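Pyoverdine synthetase F (PDB 6CUL) binds N-(4-{[(2-amino-4-oxo-1,4-dihydroquinazolin-6-yl)methyl]amino}benzene-1-carbonyl)-D-glutamic acid (FGD) in a pocket of its Rossmann-like alpha/beta fold. Local coordinates at residues Q85-P89 and N100-L104; A7-R13 and V56-D62; G172-E176 and V233-L238. Residues are numbered along the deposited sequence.

Contact 1 (Q85-P89 and N100-L104); sequences QWFYP and NDLLL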
ATOM      1  N   GLN A  85      -5.716  18.693   7.379  1.00 58.09           N
ATOM      2  CA  GLN A  85      -4.850  17.560   7.076  1.00 50.59           C
ATOM      3  C   GLN A  85      -5.251  16.840   5.809  1.00 49.79           C
ATOM      4  O   GLN A  85      -6.386  16.762   5.529  1.00 48.05           O
ATOM      5  CB  GLN A  85      -4.834  16.612   8.297  1.00 49.21           C
ATOM      6  CG  GLN A  85      -4.058  15.318   8.237  1.00 36.79           C
ATOM      7  CD  GLN A  85      -2.565  15.439   8.488  1.00 37.89           C
ATOM      8  OE1 GLN A  85      -2.102  15.434   9.596  1.00 29.45           O
ATOM      9  NE2 GLN A  85      -1.819  15.480   7.441  1.00 40.99           N
ATOM     10  N   TRP A  86      -4.294  16.365   5.033  1.00 49.28           N
ATOM     11  CA  TRP A  86      -4.542  15.577   3.835  1.00 42.93           C
ATOM     12  C   TRP A  86      -3.433  14.557   3.690  1.00 32.83           C
ATOM     13  O   TRP A  86      -2.407  14.734   4.216  1.00 38.51           O
ATOM     14  CB  TRP A  86      -4.699  16.466   2.597  1.00 47.20           C
ATOM     15  CG  TRP A  86      -5.286  15.817   1.382  1.00 47.91           C
ATOM     16  CD1 TRP A  86      -4.756  15.804   0.200  1.00 45.04           C
ATOM     17  CD2 TRP A  86      -6.478  15.030   1.293  1.00 51.97           C
ATOM     18  NE1 TRP A  86      -5.506  15.109  -0.654  1.00 47.74           N
ATOM     19  CE2 TRP A  86      -6.579  14.605  -0.007  1.00 46.72           C
ATOM     20  CE3 TRP A  86      -7.478  14.668   2.180  1.00 53.66           C
ATOM     21  CZ2 TRP A  86      -7.627  13.873  -0.459  1.00 48.71           C
ATOM     22  CZ3 TRP A  86      -8.492  13.937   1.728  1.00 49.67           C
ATOM     23  CH2 TRP A  86      -8.569  13.554   0.430  1.00 54.57           C
ATOM     24  N   PHE A  87      -3.668  13.522   2.921  1.00 27.65           N
ATOM     25  CA  PHE A  87      -2.700  12.426   2.702  1.00 30.49           C
ATOM     26  C   PHE A  87      -1.324  12.742   2.059  1.00 39.50           C
ATOM     27  O   PHE A  87      -0.461  11.949   2.082  1.00 33.92           O
ATOM     28  CB  PHE A  87      -3.375  11.308   1.920  1.00 35.88           C
ATOM     29  CG  PHE A  87      -4.566  10.771   2.571  1.00 34.55           C
ATOM     30  CD1 PHE A  87      -5.755  11.385   2.451  1.00 35.58           C
ATOM     31  CD2 PHE A  87      -4.492   9.675   3.314  1.00 31.01           C
ATOM     32  CE1 PHE A  87      -6.862  10.921   3.065  1.00 34.18           C
ATOM     33  CE2 PHE A  87      -5.579   9.192   3.934  1.00 34.43           C
ATOM     34  CZ  PHE A  87      -6.772   9.822   3.816  1.00 40.47           C
ATOM     35  N   TYR A  88      -1.285  13.869   1.434  1.00 41.11           N
ATOM     36  CA  TYR A  88      -0.214  14.482   0.738  1.00 37.16           C
ATOM     37  C   TYR A  88      -0.608  15.964   0.620  1.00 42.10           C
ATOM     38  O   TYR A  88      -1.704  16.327   0.912  1.00 48.21           O
ATOM     39  CB  TYR A  88       0.024  13.822  -0.640  1.00 40.47           C
ATOM     40  CG  TYR A  88      -1.183  13.704  -1.506  1.00 47.43           C
ATOM     41  CD1 TYR A  88      -1.751  14.790  -2.049  1.00 44.69           C
ATOM     42  CD2 TYR A  88      -1.764  12.516  -1.745  1.00 36.70           C
ATOM     43  CE1 TYR A  88      -2.851  14.694  -2.818  1.00 39.71           C
ATOM     44  CE2 TYR A  88      -2.857  12.409  -2.503  1.00 38.39           C
ATOM     45  CZ  TYR A  88      -3.398  13.517  -3.036  1.00 44.11           C
ATOM     46  OH  TYR A  88      -4.497  13.444  -3.812  1.00 45.72           O
ATOM     47  N   PRO A  89       0.298  16.821   0.207  1.00 43.78           N
ATOM     48  CA  PRO A  89      -0.225  18.166   0.134  1.00 43.84           C
ATOM     49  C   PRO A  89      -1.286  18.273  -0.919  1.00 43.26           C
ATOM     50  O   PRO A  89      -0.974  18.003  -2.014  1.00 47.48           O
ATOM     51  CB  PRO A  89       0.965  18.959  -0.287  1.00 47.65           C
ATOM     52  CG  PRO A  89       2.098  18.208   0.186  1.00 55.00           C
ATOM     53  CD  PRO A  89       1.741  16.793   0.097  1.00 47.43           C
ATOM     54  N   ASN A 100      -4.784  15.502  -6.995  1.00 54.51           N
ATOM     55  CA  ASN A 100      -6.159  15.357  -6.482  1.00 47.46           C
ATOM     56  C   ASN A 100      -7.212  15.113  -7.549  1.00 47.40           C
ATOM     57  O   ASN A 100      -8.137  14.405  -7.336  1.00 41.73           O
ATOM     58  CB  ASN A 100      -6.526  16.510  -5.606  1.00 53.65           C
ATOM     59  CG  ASN A 100      -5.850  16.431  -4.301  1.00 54.55           C
ATOM     60  OD1 ASN A 100      -6.162  15.575  -3.542  1.00 57.28           O
ATOM     61  ND2 ASN A 100      -4.891  17.285  -4.055  1.00 55.78           N
ATOM     62  N   ASP A 101      -6.982  15.635  -8.719  1.00 48.55           N
ATOM     63  CA  ASP A 101      -7.813  15.387  -9.813  1.00 40.83           C
ATOM     64  C   ASP A 101      -7.792  13.926 -10.203  1.00 38.90           C
ATOM     65  O   ASP A 101      -8.616  13.565 -10.904  1.00 35.96           O
ATOM     66  CB  ASP A 101      -7.442  16.277 -10.974  1.00 45.53           C
ATOM     67  CG  ASP A 101      -7.486  17.752 -10.645  1.00 40.26           C
ATOM     68  OD1 ASP A 101      -7.946  18.205  -9.631  1.00 36.74           O
ATOM     69  OD2 ASP A 101      -7.003  18.483 -11.433  1.00 45.79           O
ATOM     70  N   LEU A 102      -6.851  13.126  -9.812  1.00 45.41           N
ATOM     71  CA  LEU A 102      -6.910  11.718 -10.182  1.00 42.51           C
ATOM     72  C   LEU A 102      -7.590  10.756  -9.223  1.00 36.50           C
ATOM     73  O   LEU A 102      -7.589   9.637  -9.490  1.00 37.28           O
ATOM     74  CB  LEU A 102      -5.532  11.177 -10.488  1.00 42.55           C
ATOM     75  CG  LEU A 102      -4.677  11.857 -11.508  1.00 44.04           C
ATOM     76  CD1 LEU A 102      -3.245  11.463 -11.319  1.00 40.18           C
ATOM     77  CD2 LEU A 102      -5.156  11.519 -12.875  1.00 38.82           C
ATOM     78  N   LEU A 103      -8.122  11.207  -8.134  1.00 39.98           N
ATOM     79  CA  LEU A 103      -8.765  10.330  -7.230  1.00 42.77           C
ATOM     80  C   LEU A 103     -10.044   9.705  -7.797  1.00 47.88           C
ATOM     81  O   LEU A 103     -10.848  10.420  -8.367  1.00 51.00           O
ATOM     82  CB  LEU A 103      -9.103  11.119  -5.997  1.00 39.10           C
ATOM     83  CG  LEU A 103      -7.935  11.516  -5.120  1.00 45.65           C
ATOM     84  CD1 LEU A 103      -8.417  12.210  -3.887  1.00 43.29           C
ATOM     85  CD2 LEU A 103      -7.159  10.304  -4.764  1.00 39.08           C
ATOM     86  N   LEU A 104     -10.215   8.404  -7.623  1.00 38.55           N
ATOM     87  CA  LEU A 104     -11.381   7.651  -8.045  1.00 44.07           C
ATOM     88  C   LEU A 104     -11.890   6.736  -6.972  1.00 43.82           C
ATOM     89  O   LEU A 104     -11.112   6.100  -6.330  1.00 43.15           O
ATOM     90  CB  LEU A 104     -11.028   6.723  -9.179  1.00 48.10           C
ATOM     91  CG  LEU A 104     -10.826   7.340 -10.518  1.00 47.74           C
ATOM     92  CD1 LEU A 104     -10.563   6.301 -11.559  1.00 43.50           C
ATOM     93  CD2 LEU A 104     -12.083   8.051 -10.836  1.00 59.03           C
TER
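One amide oxygen joins the loop 85-89 to the 3-10 turn 100-102. Asn100 OD1 accepts a hydrogen bond from Trp86 NE1 at 3.0 Å and another from Tyr88 OH at 2.7 Å, so two aromatic donors from the same loop converge on a single acceptor. The conformations explain how. Trp86 and Tyr88 both have extended backbones and point toward 100-104, but Trp86 is in the t well of chi1 and Tyr88 in p, which brings indole nitrogen and phenol hydroxyl together from different directions. Phe87 between them has helical backbone angles and an m rotamer, and its ring is out of reach of 100-104; it stacks with Tyr76 instead. The CA-to-CB bond of Asn100 points sideways, yet its m rotamer carries the amide to the aromatic pair. Next to this polar junction is Leu103, which points toward the loop in the m,t rotamer. Leu103 CD1 is 3.9 Å from Trp86 CZ2, at the edge of the indole ring, and 4.1 Å from Tyr88 OH, giving the donors an apolar flank. Leu103 is placed by the turn itself, since Leu103 N bonds Asn100 O at 3.3 Å. The two segments are joined by ten residues without helix or strand, so the contact ties down an irregular excursion just before strand 103-105. That strand is the edge of the mixed sheet, where Leu102 and Leu104 bond the backbone of strand 55-60; Tyr88 also packs on Glu38 of helix 36-46, and Phe87 on helix 12-17.

Contact 2 (A7-R13 and V56-D62); sequences AYIWSLR and VGVIYDD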
ATOM      1  N   ALA A   7      -1.848   2.630 -12.989  1.00 39.19           N
ATOM      2  CA  ALA A   7      -3.026   2.834 -12.134  1.00 39.28           C
ATOM      3  C   ALA A   7      -2.708   2.522 -10.698  1.00 32.59           C
ATOM      4  O   ALA A   7      -2.072   1.584 -10.420  1.00 27.20           O
ATOM      5  CB  ALA A   7      -4.189   2.014 -12.599  1.00 39.10           C
ATOM      6  N   TYR A   8      -3.128   3.342  -9.801  1.00 40.83           N
ATOM      7  CA  TYR A   8      -2.799   3.129  -8.427  1.00 40.77           C
ATOM      8  C   TYR A   8      -4.040   2.900  -7.524  1.00 36.40           C
ATOM      9  O   TYR A   8      -5.045   3.481  -7.721  1.00 30.88           O
ATOM     10  CB  TYR A   8      -1.956   4.338  -8.001  1.00 43.97           C
ATOM     11  CG  TYR A   8      -1.269   4.297  -6.674  1.00 38.70           C
ATOM     12  CD1 TYR A   8      -1.964   4.437  -5.521  1.00 30.01           C
ATOM     13  CD2 TYR A   8       0.073   4.177  -6.595  1.00 34.97           C
ATOM     14  CE1 TYR A   8      -1.353   4.427  -4.324  1.00 32.58           C
ATOM     15  CE2 TYR A   8       0.698   4.173  -5.400  1.00 38.94           C
ATOM     16  CZ  TYR A   8      -0.023   4.299  -4.249  1.00 38.33           C
ATOM     17  OH  TYR A   8       0.594   4.319  -3.051  1.00 31.65           O
ATOM     18  N   ILE A   9      -3.947   1.975  -6.605  1.00 32.19           N
ATOM     19  CA  ILE A   9      -5.047   1.676  -5.704  1.00 42.08           C
ATOM     20  C   ILE A   9      -4.687   1.611  -4.219  1.00 35.13           C
ATOM     21  O   ILE A   9      -3.790   0.928  -3.869  1.00 36.71           O
ATOM     22  CB  ILE A   9      -5.753   0.330  -6.052  1.00 35.74           C
ATOM     23  CG1 ILE A   9      -6.041   0.206  -7.525  1.00 30.34           C
ATOM     24  CG2 ILE A   9      -7.028   0.178  -5.271  1.00 33.70           C
ATOM     25  CD1 ILE A   9      -6.631  -1.101  -7.918  1.00 32.39           C
ATOM     26  N   TRP A  10      -5.406   2.314  -3.381  1.00 37.04           N
ATOM     27  CA  TRP A  10      -5.204   2.239  -1.980  1.00 37.55           C
ATOM     28  C   TRP A  10      -6.459   2.564  -1.118  1.00 47.10           C
ATOM     29  O   TRP A  10      -7.248   3.374  -1.449  1.00 41.99           O
ATOM     30  CB  TRP A  10      -4.054   3.111  -1.616  1.00 37.04           C
ATOM     31  CG  TRP A  10      -4.319   4.524  -1.774  1.00 36.59           C
ATOM     32  CD1 TRP A  10      -5.289   5.091  -2.483  1.00 36.05           C
ATOM     33  CD2 TRP A  10      -3.565   5.580  -1.221  1.00 46.05           C
ATOM     34  NE1 TRP A  10      -5.208   6.410  -2.412  1.00 30.64           N
ATOM     35  CE2 TRP A  10      -4.144   6.747  -1.640  1.00 30.45           C
ATOM     36  CE3 TRP A  10      -2.414   5.646  -0.451  1.00 43.90           C
ATOM     37  CZ2 TRP A  10      -3.671   7.922  -1.285  1.00 31.97           C
ATOM     38  CZ3 TRP A  10      -1.955   6.814  -0.123  1.00 28.46           C
ATOM     39  CH2 TRP A  10      -2.566   7.932  -0.527  1.00 34.27           C
ATOM     40  N   SER A  11      -6.595   1.931  -0.007  1.00 44.78           N
ATOM     41  CA  SER A  11      -7.687   2.213   0.828  1.00 37.26           C
ATOM     42  C   SER A  11      -7.273   3.417   1.616  1.00 39.55           C
ATOM     43  O   SER A  11      -6.413   3.278   2.394  1.00 37.64           O
ATOM     44  CB  SER A  11      -7.866   1.082   1.821  1.00 33.18           C
ATOM     45  OG  SER A  11      -8.401  -0.061   1.280  1.00 38.44           O
ATOM     46  N   LEU A  12      -7.954   4.538   1.516  1.00 30.68           N
ATOM     47  CA  LEU A  12      -7.599   5.710   2.265  1.00 34.05           C
ATOM     48  C   LEU A  12      -7.516   5.478   3.775  1.00 33.55           C
ATOM     49  O   LEU A  12      -6.703   6.044   4.403  1.00 30.60           O
ATOM     50  CB  LEU A  12      -8.608   6.804   2.023  1.00 32.59           C
ATOM     51  CG  LEU A  12      -8.661   7.442   0.660  1.00 33.05           C
ATOM     52  CD1 LEU A  12      -9.695   8.500   0.599  1.00 41.40           C
ATOM     53  CD2 LEU A  12      -7.341   8.020   0.237  1.00 30.91           C
ATOM     54  N   ARG A  13      -8.350   4.622   4.312  1.00 36.31           N
ATOM     55  CA  ARG A  13      -8.345   4.322   5.699  1.00 27.35           C
ATOM     56  C   ARG A  13      -7.010   3.740   6.166  1.00 28.92           C
ATOM     57  O   ARG A  13      -6.639   3.980   7.240  1.00 27.24           O
ATOM     58  CB  ARG A  13      -9.540   3.456   6.060  1.00 29.14           C
ATOM     59  CG  ARG A  13      -9.748   2.163   5.310  1.00 32.69           C
ATOM     60  CD  ARG A  13     -11.196   1.743   5.334  1.00 27.20           C
ATOM     61  NE  ARG A  13     -11.485   0.521   4.669  1.00 17.49           N
ATOM     62  CZ  ARG A  13     -11.452   0.341   3.383  1.00 22.84           C
ATOM     63  NH1 ARG A  13     -11.163   1.300   2.580  1.00 24.04           N
ATOM     64  NH2 ARG A  13     -11.709  -0.807   2.913  1.00 30.86           N
ATOM     65  N   VAL A  56      -2.315   7.036 -14.269  1.00 52.25           N
ATOM     66  CA  VAL A  56      -3.583   7.418 -14.842  1.00 50.48           C
ATOM     67  C   VAL A  56      -4.727   7.578 -13.878  1.00 47.75           C
ATOM     68  O   VAL A  56      -5.458   8.489 -13.998  1.00 59.66           O
ATOM     69  CB  VAL A  56      -3.934   6.578 -16.077  1.00 49.44           C
ATOM     70  CG1 VAL A  56      -2.903   6.795 -17.136  1.00 46.51           C
ATOM     71  CG2 VAL A  56      -4.069   5.123 -15.737  1.00 41.03           C
ATOM     72  N   GLY A  57      -4.858   6.729 -12.904  1.00 37.08           N
ATOM     73  CA  GLY A  57      -5.907   6.896 -11.948  1.00 38.96           C
ATOM     74  C   GLY A  57      -5.484   6.550 -10.561  1.00 42.76           C
ATOM     75  O   GLY A  57      -4.681   5.707 -10.379  1.00 43.03           O
ATOM     76  N   VAL A  58      -6.049   7.205  -9.580  1.00 44.12           N
ATOM     77  CA  VAL A  58      -5.695   6.905  -8.203  1.00 46.50           C
ATOM     78  C   VAL A  58      -6.967   6.477  -7.474  1.00 44.36           C
ATOM     79  O   VAL A  58      -7.594   7.244  -6.815  1.00 48.94           O
ATOM     80  CB  VAL A  58      -5.025   8.103  -7.453  1.00 37.73           C
ATOM     81  CG1 VAL A  58      -4.729   7.738  -6.025  1.00 45.81           C
ATOM     82  CG2 VAL A  58      -3.744   8.553  -8.119  1.00 29.76           C
ATOM     83  N   ILE A  59      -7.313   5.239  -7.645  1.00 31.74           N
ATOM     84  CA  ILE A  59      -8.455   4.624  -7.074  1.00 32.17           C
ATOM     85  C   ILE A  59      -8.366   4.348  -5.560  1.00 33.16           C
ATOM     86  O   ILE A  59      -7.367   4.061  -5.046  1.00 38.68           O
ATOM     87  CB  ILE A  59      -8.752   3.349  -7.881  1.00 33.34           C
ATOM     88  CG1 ILE A  59      -8.734   3.647  -9.386  1.00 41.50           C
ATOM     89  CG2 ILE A  59     -10.077   2.741  -7.499  1.00 40.47           C
ATOM     90  CD1 ILE A  59      -8.410   2.516 -10.277  1.00 34.54           C
ATOM     91  N   TYR A  60      -9.444   4.530  -4.865  1.00 40.17           N
ATOM     92  CA  TYR A  60      -9.492   4.280  -3.461  1.00 39.06           C
ATOM     93  C   TYR A  60     -10.828   3.591  -3.209  1.00 36.28           C
ATOM     94  O   TYR A  60     -11.774   3.908  -3.819  1.00 43.81           O
ATOM     95  CB  TYR A  60      -9.251   5.569  -2.684  1.00 35.39           C
ATOM     96  CG  TYR A  60     -10.404   6.403  -2.540  1.00 38.60           C
ATOM     97  CD1 TYR A  60     -10.824   7.258  -3.511  1.00 38.97           C
ATOM     98  CD2 TYR A  60     -11.128   6.309  -1.427  1.00 41.20           C
ATOM     99  CE1 TYR A  60     -11.956   7.988  -3.312  1.00 43.11           C
ATOM    100  CE2 TYR A  60     -12.244   7.035  -1.213  1.00 37.05           C
ATOM    101  CZ  TYR A  60     -12.641   7.866  -2.143  1.00 41.52           C
ATOM    102  OH  TYR A  60     -13.743   8.520  -1.832  1.00 55.36           O
ATOM    103  N   ASP A  61     -10.888   2.634  -2.342  1.00 29.65           N
ATOM    104  CA  ASP A  61     -12.112   1.962  -2.124  1.00 36.70           C
ATOM    105  C   ASP A  61     -13.018   2.350  -0.975  1.00 36.49           C
ATOM    106  O   ASP A  61     -14.025   1.767  -0.847  1.00 33.68           O
ATOM    107  CB  ASP A  61     -11.813   0.504  -1.944  1.00 38.42           C
ATOM    108  CG  ASP A  61     -11.451   0.166  -0.574  1.00 35.01           C
ATOM    109  OD1 ASP A  61     -10.558   0.725  -0.032  1.00 32.89           O
ATOM    110  OD2 ASP A  61     -12.044  -0.688  -0.048  1.00 29.29           O
ATOM    111  N   ASP A  62     -12.686   3.343  -0.206  1.00 28.40           N
ATOM    112  CA  ASP A  62     -13.471   3.640   0.951  1.00 27.22           C
ATOM    113  C   ASP A  62     -14.864   4.129   0.668  1.00 40.66           C
ATOM    114  O   ASP A  62     -15.096   4.681  -0.351  1.00 43.50           O
ATOM    115  CB  ASP A  62     -12.759   4.674   1.773  1.00 35.23           C
ATOM    116  CG  ASP A  62     -11.320   4.428   1.889  1.00 32.91           C
ATOM    117  OD1 ASP A  62     -10.600   4.502   0.932  1.00 29.39           O
ATOM    118  OD2 ASP A  62     -10.904   4.175   2.966  1.00 31.92           O
TER
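Neighbouring parallel strands of a Rossmann-like sheet, linked through a beta-alpha-beta crossover that includes helix 36-46, run on here into the loops at their C-terminal ends. Strands 7-9 and 56-60 lie 4.6 Å apart at 12°. Tyr8 N bonds Gly57 O at 2.9 Å, Ile59 N bonds Tyr8 O weakly at 2.9 Å, and Trp10 N bonds Ile59 O at 3.1 Å, so Tyr8 pairs with Val58 and Ile9 with Ile59. Tyr8 and Val58 share the face packed on helix 36-46, with Tyr8 CD1 4.3 Å from Val58 CG1; the Tyr8 hydroxyl bonds Asp146. On the other face Ile9 CG1 approaches Ile59 CB at 4.2 Å, and Ile59 meets Leu135 of helix 118-136. At the end of strand 56-60, Leu12 CD1 sits over one face of the Tyr60 ring, 3.3 Å from Tyr60 CD2. The Asp62 carboxylate receives the first amides of helix 12-17: Leu12 N to Asp62 OD1 at 2.7 Å and Arg13 N to Asp62 OD2 at 2.9 Å. Arg13 NH1 adds salt bridges to Asp61 OD1 (2.7 Å) and Asp62 OD2 (2.9 Å), and Ser11 OG bonds Asp61 OD1 at 2.6 Å. Arg13 NE also bonds a citric acid molecule, probably from the crystallisation liquor. The chemistry thus changes along the pair, from apolar faces around a backbone ladder to a buried charge network; both acids pair with Arg13, while Asp62 alone of the two also takes the first amides of the helix.

Contact 3 (G172-E176 and V233-L238); sequences GVTRE and VFHDVL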
ATOM      1  N   GLY A 172       7.706  -5.921   3.683  1.00 24.83           N
ATOM      2  CA  GLY A 172       8.497  -7.033   4.080  1.00 27.22           C
ATOM      3  C   GLY A 172       8.744  -7.978   2.944  1.00 26.18           C
ATOM      4  O   GLY A 172       8.019  -8.041   2.034  1.00 21.97           O
ATOM      5  N   VAL A 173       9.772  -8.772   3.102  1.00 34.46           N
ATOM      6  CA  VAL A 173      10.173  -9.734   2.104  1.00 35.40           C
ATOM      7  C   VAL A 173       9.107 -10.770   2.004  1.00 29.67           C
ATOM      8  O   VAL A 173       8.425 -11.019   2.924  1.00 36.03           O
ATOM      9  CB  VAL A 173      11.577 -10.263   2.418  1.00 40.00           C
ATOM     10  CG1 VAL A 173      12.053 -11.342   1.505  1.00 45.68           C
ATOM     11  CG2 VAL A 173      12.550  -9.183   2.344  1.00 33.99           C
ATOM     12  N   THR A 174       8.878 -11.276   0.856  1.00 35.85           N
ATOM     13  CA  THR A 174       7.896 -12.295   0.745  1.00 39.04           C
ATOM     14  C   THR A 174       8.371 -13.617   0.160  1.00 42.94           C
ATOM     15  O   THR A 174       7.624 -14.254  -0.460  1.00 47.92           O
ATOM     16  CB  THR A 174       6.754 -11.802  -0.061  1.00 42.92           C
ATOM     17  OG1 THR A 174       7.147 -11.644  -1.406  1.00 42.75           O
ATOM     18  CG2 THR A 174       6.280 -10.527   0.488  1.00 43.94           C
ATOM     19  N   ARG A 175       9.612 -13.992   0.310  1.00 51.96           N
ATOM     20  CA  ARG A 175      10.130 -15.193  -0.327  1.00 49.75           C
ATOM     21  C   ARG A 175       9.950 -16.358   0.581  1.00 59.55           C
ATOM     22  O   ARG A 175      10.310 -16.249   1.732  1.00 60.50           O
ATOM     23  CB  ARG A 175      11.600 -15.021  -0.632  1.00 49.03           C
ATOM     24  CG  ARG A 175      11.887 -14.113  -1.785  1.00 50.41           C
ATOM     25  CD  ARG A 175      13.330 -13.697  -1.864  1.00 42.60           C
ATOM     26  NE  ARG A 175      13.529 -13.139  -3.167  1.00 38.17           N
ATOM     27  CZ  ARG A 175      14.592 -12.503  -3.578  1.00 34.82           C
ATOM     28  NH1 ARG A 175      15.575 -12.302  -2.775  1.00 38.19           N
ATOM     29  NH2 ARG A 175      14.621 -12.036  -4.780  1.00 43.79           N
ATOM     30  N   GLU A 176       9.548 -17.500   0.063  1.00 68.58           N
ATOM     31  CA  GLU A 176       9.233 -18.572   0.987  1.00 66.90           C
ATOM     32  C   GLU A 176      10.332 -18.961   1.903  1.00 63.70           C
ATOM     33  O   GLU A 176      10.119 -18.979   3.078  1.00 55.66           O
ATOM     34  CB  GLU A 176       8.670 -19.793   0.283  1.00 70.18           C
ATOM     35  CG  GLU A 176       9.491 -20.502  -0.765  1.00 65.60           C
ATOM     36  CD  GLU A 176       8.865 -21.794  -1.136  1.00 59.24           C
ATOM     37  OE1 GLU A 176       9.132 -22.784  -0.461  1.00 66.71           O
ATOM     38  OE2 GLU A 176       8.098 -21.824  -2.082  1.00 69.03           O
ATOM     39  N   VAL A 233       7.418 -12.838  -6.378  1.00 45.27           N
ATOM     40  CA  VAL A 233       8.219 -11.668  -6.248  1.00 32.29           C
ATOM     41  C   VAL A 233       8.916 -11.250  -7.535  1.00 37.04           C
ATOM     42  O   VAL A 233       9.594 -12.010  -8.138  1.00 26.88           O
ATOM     43  CB  VAL A 233       9.268 -11.867  -5.173  1.00 27.36           C
ATOM     44  CG1 VAL A 233      10.048 -10.600  -4.878  1.00 31.45           C
ATOM     45  CG2 VAL A 233       8.604 -12.302  -3.945  1.00 32.61           C
ATOM     46  N   PHE A 234       8.681 -10.037  -7.954  1.00 25.15           N
ATOM     47  CA  PHE A 234       9.367  -9.509  -9.075  1.00 25.47           C
ATOM     48  C   PHE A 234      10.621  -8.696  -8.709  1.00 27.64           C
ATOM     49  O   PHE A 234      11.523  -8.698  -9.450  1.00 29.35           O
ATOM     50  CB  PHE A 234       8.408  -8.738  -9.951  1.00 38.66           C
ATOM     51  CG  PHE A 234       9.059  -7.933 -10.994  1.00 32.59           C
ATOM     52  CD1 PHE A 234       9.456  -8.514 -12.178  1.00 26.74           C
ATOM     53  CD2 PHE A 234       9.261  -6.607 -10.805  1.00 25.04           C
ATOM     54  CE1 PHE A 234      10.068  -7.771 -13.133  1.00 27.57           C
ATOM     55  CE2 PHE A 234       9.844  -5.855 -11.759  1.00 31.05           C
ATOM     56  CZ  PHE A 234      10.276  -6.424 -12.920  1.00 36.29           C
ATOM     57  N   HIS A 235      10.611  -7.935  -7.628  1.00 27.80           N
ATOM     58  CA  HIS A 235      11.754  -7.193  -7.196  1.00 30.92           C
ATOM     59  C   HIS A 235      11.714  -7.048  -5.702  1.00 31.75           C
ATOM     60  O   HIS A 235      10.672  -6.835  -5.156  1.00 25.33           O
ATOM     61  CB  HIS A 235      11.871  -5.851  -7.885  1.00 36.84           C
ATOM     62  CG  HIS A 235      13.061  -5.063  -7.478  1.00 33.15           C
ATOM     63  ND1 HIS A 235      14.320  -5.568  -7.526  1.00 31.81           N
ATOM     64  CD2 HIS A 235      13.174  -3.833  -6.963  1.00 39.12           C
ATOM     65  CE1 HIS A 235      15.165  -4.671  -7.095  1.00 37.83           C
ATOM     66  NE2 HIS A 235      14.496  -3.608  -6.745  1.00 30.27           N
ATOM     67  N   ASP A 236      12.865  -7.183  -5.085  1.00 30.86           N
ATOM     68  CA  ASP A 236      12.969  -7.156  -3.664  1.00 27.63           C
ATOM     69  C   ASP A 236      14.092  -6.340  -3.056  1.00 26.26           C
ATOM     70  O   ASP A 236      15.136  -6.344  -3.572  1.00 18.51           O
ATOM     71  CB  ASP A 236      13.161  -8.567  -3.225  1.00 38.47           C
ATOM     72  CG  ASP A 236      12.346  -8.911  -2.091  1.00 36.95           C
ATOM     73  OD1 ASP A 236      11.532  -8.110  -1.679  1.00 34.42           O
ATOM     74  OD2 ASP A 236      12.507 -10.020  -1.610  1.00 33.69           O
ATOM     75  N   VAL A 237      13.817  -5.676  -1.949  1.00 23.54           N
ATOM     76  CA  VAL A 237      14.769  -4.884  -1.217  1.00 20.58           C
ATOM     77  C   VAL A 237      14.704  -5.224   0.262  1.00 28.27           C
ATOM     78  O   VAL A 237      13.704  -5.505   0.734  1.00 26.57           O
ATOM     79  CB  VAL A 237      14.617  -3.364  -1.460  1.00 25.53           C
ATOM     80  CG1 VAL A 237      15.633  -2.514  -0.720  1.00 24.38           C
ATOM     81  CG2 VAL A 237      14.776  -3.064  -2.903  1.00 37.42           C
ATOM     82  N   LEU A 238      15.843  -5.200   0.904  1.00 35.60           N
ATOM     83  CA  LEU A 238      15.970  -5.506   2.273  1.00 34.34           C
ATOM     84  C   LEU A 238      17.019  -4.685   2.862  1.00 28.68           C
ATOM     85  O   LEU A 238      18.039  -5.153   3.151  1.00 33.09           O
ATOM     86  CB  LEU A 238      16.292  -6.983   2.424  1.00 35.13           C
ATOM     87  CG  LEU A 238      16.499  -7.510   3.809  1.00 38.66           C
ATOM     88  CD1 LEU A 238      15.291  -7.377   4.691  1.00 40.20           C
ATOM     89  CD2 LEU A 238      17.036  -8.924   3.820  1.00 33.27           C
TER
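Asp236, Val173 and Val233 give up the most surface where the loop 172-176 lies against strand 233-241. Asp236 points toward the loop, with chi1 at -135°, between the usual wells. Asp236 OD2 touches Val173 CG1 at 3.4 Å and faces the Arg175 guanidinium, 3.6 Å from Arg175 NE. That salt bridge is long and purely electrostatic, because the oxygen lies over the guanidinium face and no N-H is directed at it; the firmer partner of Asp236 is Ser220 OG, bonded to OD1. Val173 also carries the apolar part of the contact, its CG2 lying 4.0 Å from Leu238 CD1. Val233, before the corner at Phe234, turns toward the loop and presses its CG2 to 3.0 Å from Thr174 OG1 and 4.3 Å from Arg175 CG. No hydrogen bond crosses between the segments, so the direct contact is van der Waals packing plus one long ion pair. Phe234 and His235 together oppose Phe221 in a classic beta bulge. The strand is an outermost one of the mixed sheet, antiparallel to 216-223. While the loop after strand 166-170 meets Asp236, Val237 points away from it and packs on helix 248-271.

How the contacts relate
Contacts 1 and 2 adjoin, their centres 10 Å apart, because strand 103-105 extends the sheet beside 55-60: Leu102 O lies 2.9 Å from Val58 N and Leu104 O 2.7 Å from Tyr60 N, both probable hydrogen bonds. Phe87 CE2 also packs 3.4 Å from Leu12 O. Contact 3 touches the far edge of the same sheet, across the chain's centre, with its own centre 29 Å from that of contact 1 and 23 Å from that of contact 2. The bound FGD belongs to the first pair's side: it is about 8 Å from the side chain of Arg13 and about 13 Å from that of Trp86, and its pocket includes Arg68 and Tyr113.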